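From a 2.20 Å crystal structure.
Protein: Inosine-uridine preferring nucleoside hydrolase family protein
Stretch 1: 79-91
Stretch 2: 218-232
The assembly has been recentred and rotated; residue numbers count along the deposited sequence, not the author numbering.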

ATOM      1  N   MET A  79      -6.310   5.366   5.095  1.00 44.65           N
ATOM      2  CA  MET A  79      -6.401   4.950   3.698  1.00 44.46           C
ATOM      3  C   MET A  79      -6.260   3.439   3.488  1.00 44.04           C
ATOM      4  O   MET A  79      -6.631   2.926   2.441  1.00 43.89           O
ATOM      5  N   HIS A  80      -5.703   2.732   4.464  1.00 44.03           N
ATOM      6  CA  HIS A  80      -5.199   1.365   4.270  1.00 43.22           C
ATOM      7  C   HIS A  80      -6.247   0.360   3.780  1.00 43.79           C
ATOM      8  O   HIS A  80      -5.920  -0.567   2.978  1.00 44.12           O
ATOM      9  N   ALA A  81      -7.497   0.576   4.211  1.00 42.72           N
ATOM     10  CA  ALA A  81      -8.648  -0.216   3.761  1.00 42.29           C
ATOM     11  C   ALA A  81      -8.874  -0.153   2.274  1.00 41.04           C
ATOM     12  O   ALA A  81      -9.283  -1.156   1.708  1.00 40.77           O
ATOM     13  N   PHE A  82      -8.629   1.014   1.642  1.00 41.41           N
ATOM     14  CA  PHE A  82      -8.735   1.160   0.188  1.00 40.86           C
ATOM     15  C   PHE A  82      -7.885   0.139  -0.515  1.00 41.49           C
ATOM     16  O   PHE A  82      -8.308  -0.489  -1.470  1.00 41.86           O
ATOM     17  N   TYR A  83      -6.703  -0.098   0.031  1.00 42.48           N
ATOM     18  CA  TYR A  83      -5.756  -0.997  -0.552  1.00 42.87           C
ATOM     19  C   TYR A  83      -6.169  -2.411  -0.339  1.00 41.45           C
ATOM     20  O   TYR A  83      -6.165  -3.173  -1.294  1.00 41.04           O
ATOM     21  N   VAL A  84      -6.562  -2.782   0.876  1.00 40.96           N
ATOM     22  CA  VAL A  84      -6.975  -4.157   1.116  1.00 41.05           C
ATOM     23  C   VAL A  84      -8.199  -4.520   0.249  1.00 40.83           C
ATOM     24  O   VAL A  84      -8.211  -5.584  -0.371  1.00 40.84           O
ATOM     25  N   ASP A  85      -9.164  -3.605   0.165  1.00 40.88           N
ATOM     26  CA  ASP A  85     -10.402  -3.755  -0.665  1.00 41.27           C
ATOM     27  C   ASP A  85     -10.124  -3.934  -2.147  1.00 41.26           C
ATOM     28  O   ASP A  85     -10.892  -4.604  -2.891  1.00 41.50           O
ATOM     29  N   ALA A  86      -9.023  -3.326  -2.599  1.00 40.96           N
ATOM     30  CA  ALA A  86      -8.618  -3.444  -3.996  1.00 41.01           C
ATOM     31  C   ALA A  86      -7.761  -4.661  -4.310  1.00 40.69           C
ATOM     32  O   ALA A  86      -7.427  -4.838  -5.444  1.00 40.99           O
ATOM     33  N   LEU A  87      -7.462  -5.522  -3.337  1.00 40.72           N
ATOM     34  CA  LEU A  87      -6.627  -6.698  -3.596  1.00 40.55           C
ATOM     35  C   LEU A  87      -7.380  -7.781  -4.454  1.00 41.02           C
ATOM     36  O   LEU A  87      -8.562  -8.090  -4.189  1.00 39.94           O
ATOM     37  N   PRO A  88      -6.692  -8.345  -5.479  1.00 41.13           N
ATOM     38  CA  PRO A  88      -7.369  -9.252  -6.413  1.00 41.63           C
ATOM     39  C   PRO A  88      -8.009 -10.473  -5.728  1.00 42.13           C
ATOM     40  O   PRO A  88      -9.135 -10.854  -6.059  1.00 42.10           O
ATOM     41  N   ILE A  89      -7.306 -11.065  -4.776  1.00 41.95           N
ATOM     42  CA  ILE A  89      -7.857 -12.175  -4.011  1.00 42.90           C
ATOM     43  C   ILE A  89      -9.307 -11.887  -3.563  1.00 42.20           C
ATOM     44  O   ILE A  89     -10.135 -12.766  -3.587  1.00 41.38           O
ATOM     45  N   LEU A  90      -9.581 -10.636  -3.194  1.00 41.47           N
ATOM     46  CA  LEU A  90     -10.886 -10.210  -2.666  1.00 40.91           C
ATOM     47  C   LEU A  90     -11.914  -9.794  -3.715  1.00 40.29           C
ATOM     48  O   LEU A  90     -13.080  -9.611  -3.385  1.00 39.40           O
ATOM     49  N   ASN A  91     -11.453  -9.602  -4.953  1.00 40.11           N
ATOM     50  CA  ASN A  91     -12.268  -9.137  -6.071  1.00 40.00           C
ATOM     51  C   ASN A  91     -12.449 -10.192  -7.163  1.00 40.16           C
ATOM     52  O   ASN A  91     -13.138  -9.953  -8.154  1.00 39.27           O
ATOM     53  N   TYR A 218       0.000 -21.313   0.227  1.00 44.00           N
ATOM     54  CA  TYR A 218      -1.254 -21.260   0.962  1.00 43.63           C
ATOM     55  C   TYR A 218      -1.888 -19.906   0.714  1.00 43.54           C
ATOM     56  O   TYR A 218      -1.272 -18.871   1.005  1.00 43.57           O
ATOM     57  N   ILE A 219      -3.102 -19.905   0.171  1.00 43.21           N
ATOM     58  CA  ILE A 219      -3.707 -18.647  -0.277  1.00 43.78           C
ATOM     59  C   ILE A 219      -3.968 -17.674   0.897  1.00 42.77           C
ATOM     60  O   ILE A 219      -3.870 -16.456   0.720  1.00 42.56           O
ATOM     61  N   GLY A 220      -4.260 -18.207   2.082  1.00 41.79           N
ATOM     62  CA  GLY A 220      -4.443 -17.384   3.266  1.00 41.37           C
ATOM     63  C   GLY A 220      -3.145 -16.765   3.786  1.00 41.13           C
ATOM     64  O   GLY A 220      -3.154 -15.647   4.317  1.00 40.42           O
ATOM     65  N   ILE A 221      -2.030 -17.481   3.630  1.00 40.95           N
ATOM     66  CA  ILE A 221      -0.709 -16.943   3.951  1.00 41.02           C
ATOM     67  C   ILE A 221      -0.361 -15.817   2.927  1.00 41.48           C
ATOM     68  O   ILE A 221       0.060 -14.736   3.325  1.00 41.35           O
ATOM     69  N   ASP A 222      -0.566 -16.082   1.635  1.00 41.29           N
ATOM     70  CA  ASP A 222      -0.364 -15.095   0.574  1.00 41.43           C
ATOM     71  C   ASP A 222      -1.236 -13.864   0.886  1.00 41.91           C
ATOM     72  O   ASP A 222      -0.753 -12.734   0.832  1.00 41.88           O
ATOM     73  N   PHE A 223      -2.485 -14.090   1.298  1.00 41.96           N
ATOM     74  CA  PHE A 223      -3.376 -12.971   1.679  1.00 42.70           C
ATOM     75  C   PHE A 223      -2.854 -12.156   2.876  1.00 43.19           C
ATOM     76  O   PHE A 223      -2.832 -10.911   2.814  1.00 43.32           O
ATOM     77  N   LEU A 224      -2.436 -12.852   3.948  1.00 43.04           N
ATOM     78  CA  LEU A 224      -1.768 -12.210   5.084  1.00 42.92           C
ATOM     79  C   LEU A 224      -0.586 -11.372   4.640  1.00 42.11           C
ATOM     80  O   LEU A 224      -0.445 -10.247   5.078  1.00 41.87           O
ATOM     81  N   GLY A 225       0.292 -11.941   3.820  1.00 41.43           N
ATOM     82  CA  GLY A 225       1.424 -11.187   3.300  1.00 41.97           C
ATOM     83  C   GLY A 225       1.090  -9.940   2.478  1.00 41.68           C
ATOM     84  O   GLY A 225       1.763  -8.932   2.594  1.00 42.00           O
ATOM     85  N   GLN A 226       0.076 -10.010   1.632  1.00 41.97           N
ATOM     86  CA  GLN A 226      -0.390  -8.839   0.869  1.00 42.31           C
ATOM     87  C   GLN A 226      -0.866  -7.757   1.823  1.00 42.52           C
ATOM     88  O   GLN A 226      -0.462  -6.596   1.714  1.00 42.83           O
ATOM     89  N   CYS A 227      -1.681  -8.148   2.795  1.00 42.50           N
ATOM     90  CA  CYS A 227      -2.124  -7.223   3.803  1.00 42.53           C
ATOM     91  C   CYS A 227      -0.938  -6.488   4.490  1.00 42.96           C
ATOM     92  O   CYS A 227      -0.949  -5.269   4.559  1.00 42.24           O
ATOM     93  N   TYR A 228       0.113  -7.211   4.898  1.00 42.54           N
ATOM     94  CA  TYR A 228       1.227  -6.580   5.619  1.00 42.33           C
ATOM     95  C   TYR A 228       2.262  -5.832   4.765  1.00 42.49           C
ATOM     96  O   TYR A 228       3.056  -5.080   5.296  1.00 42.01           O
ATOM     97  N   ALA A 229       2.205  -6.006   3.448  1.00 43.25           N
ATOM     98  CA  ALA A 229       3.010  -5.269   2.491  1.00 43.36           C
ATOM     99  C   ALA A 229       2.670  -3.781   2.510  1.00 43.62           C
ATOM    100  O   ALA A 229       3.485  -2.914   2.216  1.00 43.26           O
ATOM    101  N   ILE A 230       1.408  -3.529   2.780  1.00 45.11           N
ATOM    102  CA  ILE A 230       0.794  -2.191   2.951  1.00 46.42           C
ATOM    103  C   ILE A 230       1.368  -1.404   4.154  1.00 46.77           C
ATOM    104  O   ILE A 230       1.266  -0.203   4.257  1.00 47.45           O
ATOM    105  N   VAL A 231       1.984  -2.111   5.067  1.00 47.76           N
ATOM    106  CA  VAL A 231       2.541  -1.527   6.245  1.00 49.09           C
ATOM    107  C   VAL A 231       3.958  -2.161   6.433  1.00 49.41           C
ATOM    108  O   VAL A 231       4.248  -2.799   7.441  1.00 50.16           O
ATOM    109  N   PRO A 232       4.833  -1.991   5.428  1.00 48.77           N
ATOM    110  CA  PRO A 232       6.065  -2.734   5.318  1.00 49.23           C
ATOM    111  C   PRO A 232       7.224  -2.159   6.174  1.00 49.14           C
ATOM    112  O   PRO A 232       7.109  -1.056   6.734  1.00 48.48           O
TER

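The two stretches pack through side chains alone. With no hydrogen bond between them, the contact rests on apolar side-chain packing plus one CH-pi contact. They run antiparallel in register, H80 near I230 and I89 near F223. About 567 Å² is buried, both sides summed.

I230 has the largest covered area. Its CB points toward stretch 1, with chi1 m and chi2 t. I230 CD1 lies 3.4 Å from Y83 CB and 3.7 Å from V84 CG2. I230 CG2 sits over one face of the H80 ring, 4.1 Å from its centroid, the CH-pi contact. The same methyl meets the Y83 ring at its edge. H80 (chi1 m) also reaches V231, H80 CE1 to V231 CG2 at 4.0 Å.

The CA-to-CB bond of I89 points toward stretch 2, with chi1 t and chi2 p. I89 CD1 is 3.2 Å from I219 CD1, a tight approach. I89 CG2 is 3.6 Å from F223 CD2, at the ring edge.

The CA-to-CB bond of F223 (chi1 t) points sideways to stretch 1, but its ring comes nearer. F223 CE2 lies 3.9 Å from L90 CG and 4.3 Å from L87 CD1.

The CA-to-CB bond of L87 (m, t) points toward stretch 2; L87 CD2 is 3.8 Å from Q226 OE1. That oxygen is buried without a polar partner. Q226 NE2 donates to D222 OD1 at 3.1 Å, within its own helix.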

ATOM      1  CB  MET A  79      -5.292   5.643   2.874  1.00 44.42           C
ATOM      2  CG  MET A  79      -5.442   7.143   2.676  1.00 46.12           C
ATOM      3  SD  MET A  79      -6.965   7.689   1.868  1.00 48.26           S
ATOM      4  CE  MET A  79      -6.634   7.473   0.114  1.00 45.83           C
ATOM      5  CB  HIS A  80      -4.531   0.873   5.552  1.00 43.26           C
ATOM      6  CG  HIS A  80      -3.213   1.524   5.827  1.00 42.17           C
ATOM      7  ND1 HIS A  80      -2.498   1.301   6.980  1.00 40.69           N
ATOM      8  CD2 HIS A  80      -2.502   2.432   5.112  1.00 43.98           C
ATOM      9  CE1 HIS A  80      -1.373   1.994   6.942  1.00 45.29           C
ATOM     10  NE2 HIS A  80      -1.347   2.687   5.814  1.00 46.53           N
ATOM     11  CB  ALA A  81      -9.930   0.227   4.507  1.00 42.61           C
ATOM     12  CB  PHE A  82      -8.370   2.568  -0.288  1.00 41.31           C
ATOM     13  CG  PHE A  82      -9.417   3.613   0.046  1.00 41.60           C
ATOM     14  CD1 PHE A  82      -9.238   4.500   1.107  1.00 41.95           C
ATOM     15  CD2 PHE A  82     -10.611   3.673  -0.680  1.00 42.18           C
ATOM     16  CE1 PHE A  82     -10.200   5.453   1.421  1.00 40.95           C
ATOM     17  CE2 PHE A  82     -11.589   4.635  -0.385  1.00 41.33           C
ATOM     18  CZ  PHE A  82     -11.386   5.523   0.669  1.00 42.53           C
ATOM     19  CB  TYR A  83      -4.330  -0.715  -0.044  1.00 45.57           C
ATOM     20  CG  TYR A  83      -4.010   0.781   0.024  1.00 48.25           C
ATOM     21  CD1 TYR A  83      -3.275   1.316   1.090  1.00 51.78           C
ATOM     22  CD2 TYR A  83      -4.514   1.668  -0.928  1.00 50.98           C
ATOM     23  CE1 TYR A  83      -3.007   2.686   1.159  1.00 52.72           C
ATOM     24  CE2 TYR A  83      -4.266   3.049  -0.859  1.00 51.52           C
ATOM     25  CZ  TYR A  83      -3.516   3.540   0.183  1.00 52.06           C
ATOM     26  OH  TYR A  83      -3.250   4.882   0.239  1.00 52.29           O
ATOM     27  CB  VAL A  84      -7.260  -4.443   2.603  1.00 41.53           C
ATOM     28  CG1 VAL A  84      -7.783  -5.860   2.777  1.00 40.69           C
ATOM     29  CG2 VAL A  84      -5.991  -4.227   3.422  1.00 42.53           C
ATOM     30  CB  ASP A  85     -11.252  -2.495  -0.491  1.00 41.67           C
ATOM     31  CG  ASP A  85     -12.589  -2.603  -1.137  1.00 43.06           C
ATOM     32  OD1 ASP A  85     -13.194  -3.695  -1.007  1.00 43.40           O
ATOM     33  OD2 ASP A  85     -13.003  -1.611  -1.780  1.00 42.68           O
ATOM     34  CB  ALA A  86      -7.932  -2.186  -4.478  1.00 41.39           C
ATOM     35  CB  LEU A  87      -6.121  -7.293  -2.275  1.00 40.09           C
ATOM     36  CG  LEU A  87      -5.068  -6.580  -1.424  1.00 39.00           C
ATOM     37  CD1 LEU A  87      -4.836  -7.387  -0.190  1.00 39.64           C
ATOM     38  CD2 LEU A  87      -3.766  -6.339  -2.164  1.00 39.98           C
ATOM     39  CB  PRO A  88      -6.253  -9.659  -7.355  1.00 41.37           C
ATOM     40  CG  PRO A  88      -5.263  -8.513  -7.271  1.00 41.78           C
ATOM     41  CD  PRO A  88      -5.268  -8.162  -5.850  1.00 40.87           C
ATOM     42  CB  ILE A  89      -6.913 -12.602  -2.814  1.00 43.09           C
ATOM     43  CG1 ILE A  89      -7.643 -13.387  -1.752  1.00 45.74           C
ATOM     44  CG2 ILE A  89      -6.380 -11.432  -2.033  1.00 46.23           C
ATOM     45  CD1 ILE A  89      -8.047 -14.704  -2.188  1.00 49.21           C
ATOM     46  CB  LEU A  90     -10.679  -9.020  -1.710  1.00 39.67           C
ATOM     47  CG  LEU A  90      -9.982  -9.369  -0.405  1.00 38.92           C
ATOM     48  CD1 LEU A  90     -10.049  -8.153   0.558  1.00 39.69           C
ATOM     49  CD2 LEU A  90     -10.602 -10.611   0.231  1.00 41.85           C
ATOM     50  CB  ASN A  91     -11.631  -7.895  -6.699  1.00 40.09           C
ATOM     51  CG  ASN A  91     -11.656  -6.718  -5.771  1.00 39.66           C
ATOM     52  OD1 ASN A  91     -12.693  -6.121  -5.541  1.00 38.47           O
ATOM     53  ND2 ASN A  91     -10.516  -6.389  -5.211  1.00 41.74           N
ATOM     54  CB  TYR A 218      -1.037 -21.461   2.455  1.00 43.97           C
ATOM     55  CG  TYR A 218      -0.581 -22.856   2.781  1.00 43.80           C
ATOM     56  CD1 TYR A 218       0.775 -23.153   2.853  1.00 43.00           C
ATOM     57  CD2 TYR A 218      -1.501 -23.870   3.019  1.00 42.69           C
ATOM     58  CE1 TYR A 218       1.208 -24.404   3.140  1.00 43.17           C
ATOM     59  CE2 TYR A 218      -1.066 -25.144   3.326  1.00 44.11           C
ATOM     60  CZ  TYR A 218       0.293 -25.397   3.371  1.00 43.81           C
ATOM     61  OH  TYR A 218       0.765 -26.655   3.658  1.00 46.17           O
ATOM     62  CB  ILE A 219      -4.973 -18.840  -1.173  1.00 43.81           C
ATOM     63  CG1 ILE A 219      -5.457 -17.468  -1.699  1.00 46.03           C
ATOM     64  CG2 ILE A 219      -6.134 -19.525  -0.427  1.00 45.78           C
ATOM     65  CD1 ILE A 219      -6.564 -17.524  -2.777  1.00 45.93           C
ATOM     66  CB  ILE A 221       0.386 -18.066   3.966  1.00 40.73           C
ATOM     67  CG1 ILE A 221       0.130 -19.111   5.060  1.00 41.48           C
ATOM     68  CG2 ILE A 221       1.776 -17.501   4.120  1.00 40.18           C
ATOM     69  CD1 ILE A 221       0.302 -18.623   6.481  1.00 43.45           C
ATOM     70  CB  ASP A 222      -0.734 -15.720  -0.757  1.00 40.96           C
ATOM     71  CG  ASP A 222      -0.426 -14.844  -1.963  1.00 41.91           C
ATOM     72  OD1 ASP A 222       0.450 -13.936  -1.909  1.00 42.08           O
ATOM     73  OD2 ASP A 222      -1.062 -15.113  -3.005  1.00 40.59           O
ATOM     74  CB  PHE A 223      -4.787 -13.450   1.992  1.00 42.96           C
ATOM     75  CG  PHE A 223      -5.728 -12.339   2.449  1.00 43.16           C
ATOM     76  CD1 PHE A 223      -6.177 -12.275   3.758  1.00 42.72           C
ATOM     77  CD2 PHE A 223      -6.165 -11.359   1.556  1.00 43.92           C
ATOM     78  CE1 PHE A 223      -7.041 -11.271   4.175  1.00 40.57           C
ATOM     79  CE2 PHE A 223      -7.034 -10.337   1.975  1.00 41.81           C
ATOM     80  CZ  PHE A 223      -7.462 -10.299   3.267  1.00 42.50           C
ATOM     81  CB  LEU A 224      -1.204 -13.236   6.086  1.00 43.14           C
ATOM     82  CG  LEU A 224      -1.981 -13.713   7.266  1.00 46.26           C
ATOM     83  CD1 LEU A 224      -1.175 -14.881   7.929  1.00 48.85           C
ATOM     84  CD2 LEU A 224      -2.214 -12.531   8.258  1.00 49.45           C
ATOM     85  CB  GLN A 226      -1.496  -9.241  -0.090  1.00 42.37           C
ATOM     86  CG  GLN A 226      -0.897 -10.026  -1.257  1.00 43.24           C
ATOM     87  CD  GLN A 226      -1.927 -10.633  -2.166  1.00 42.24           C
ATOM     88  OE1 GLN A 226      -2.772  -9.944  -2.691  1.00 42.29           O
ATOM     89  NE2 GLN A 226      -1.816 -11.929  -2.400  1.00 42.32           N
ATOM     90  CB  CYS A 227      -3.005  -7.927   4.788  1.00 42.37           C
ATOM     91  SG  CYS A 227      -4.654  -8.256   4.083  1.00 42.53           S
ATOM     92  CB  TYR A 228       1.859  -7.602   6.565  1.00 42.72           C
ATOM     93  CG  TYR A 228       0.956  -7.805   7.772  1.00 43.51           C
ATOM     94  CD1 TYR A 228       0.352  -9.033   8.037  1.00 41.15           C
ATOM     95  CD2 TYR A 228       0.644  -6.713   8.602  1.00 42.27           C
ATOM     96  CE1 TYR A 228      -0.473  -9.184   9.116  1.00 43.93           C
ATOM     97  CE2 TYR A 228      -0.188  -6.834   9.633  1.00 42.78           C
ATOM     98  CZ  TYR A 228      -0.773  -8.075   9.907  1.00 43.88           C
ATOM     99  OH  TYR A 228      -1.606  -8.186  10.997  1.00 44.07           O
ATOM    100  CB  ALA A 229       2.729  -5.825   1.108  1.00 43.68           C
ATOM    101  CB  ILE A 230      -0.757  -2.437   3.106  1.00 45.86           C
ATOM    102  CG1 ILE A 230      -1.339  -2.828   1.714  1.00 46.80           C
ATOM    103  CG2 ILE A 230      -1.441  -1.295   3.759  1.00 46.48           C
ATOM    104  CD1 ILE A 230      -2.872  -3.294   1.635  1.00 47.73           C
ATOM    105  CB  VAL A 231       1.483  -1.768   7.357  1.00 49.38           C
ATOM    106  CG1 VAL A 231       1.670  -3.068   8.105  1.00 49.25           C
ATOM    107  CG2 VAL A 231       1.350  -0.566   8.261  1.00 52.23           C
ATOM    108  CB  PRO A 232       6.401  -2.570   3.840  1.00 49.17           C
ATOM    109  CG  PRO A 232       6.030  -1.205   3.592  1.00 49.47           C
ATOM    110  CD  PRO A 232       4.741  -1.008   4.346  1.00 49.08           C
TER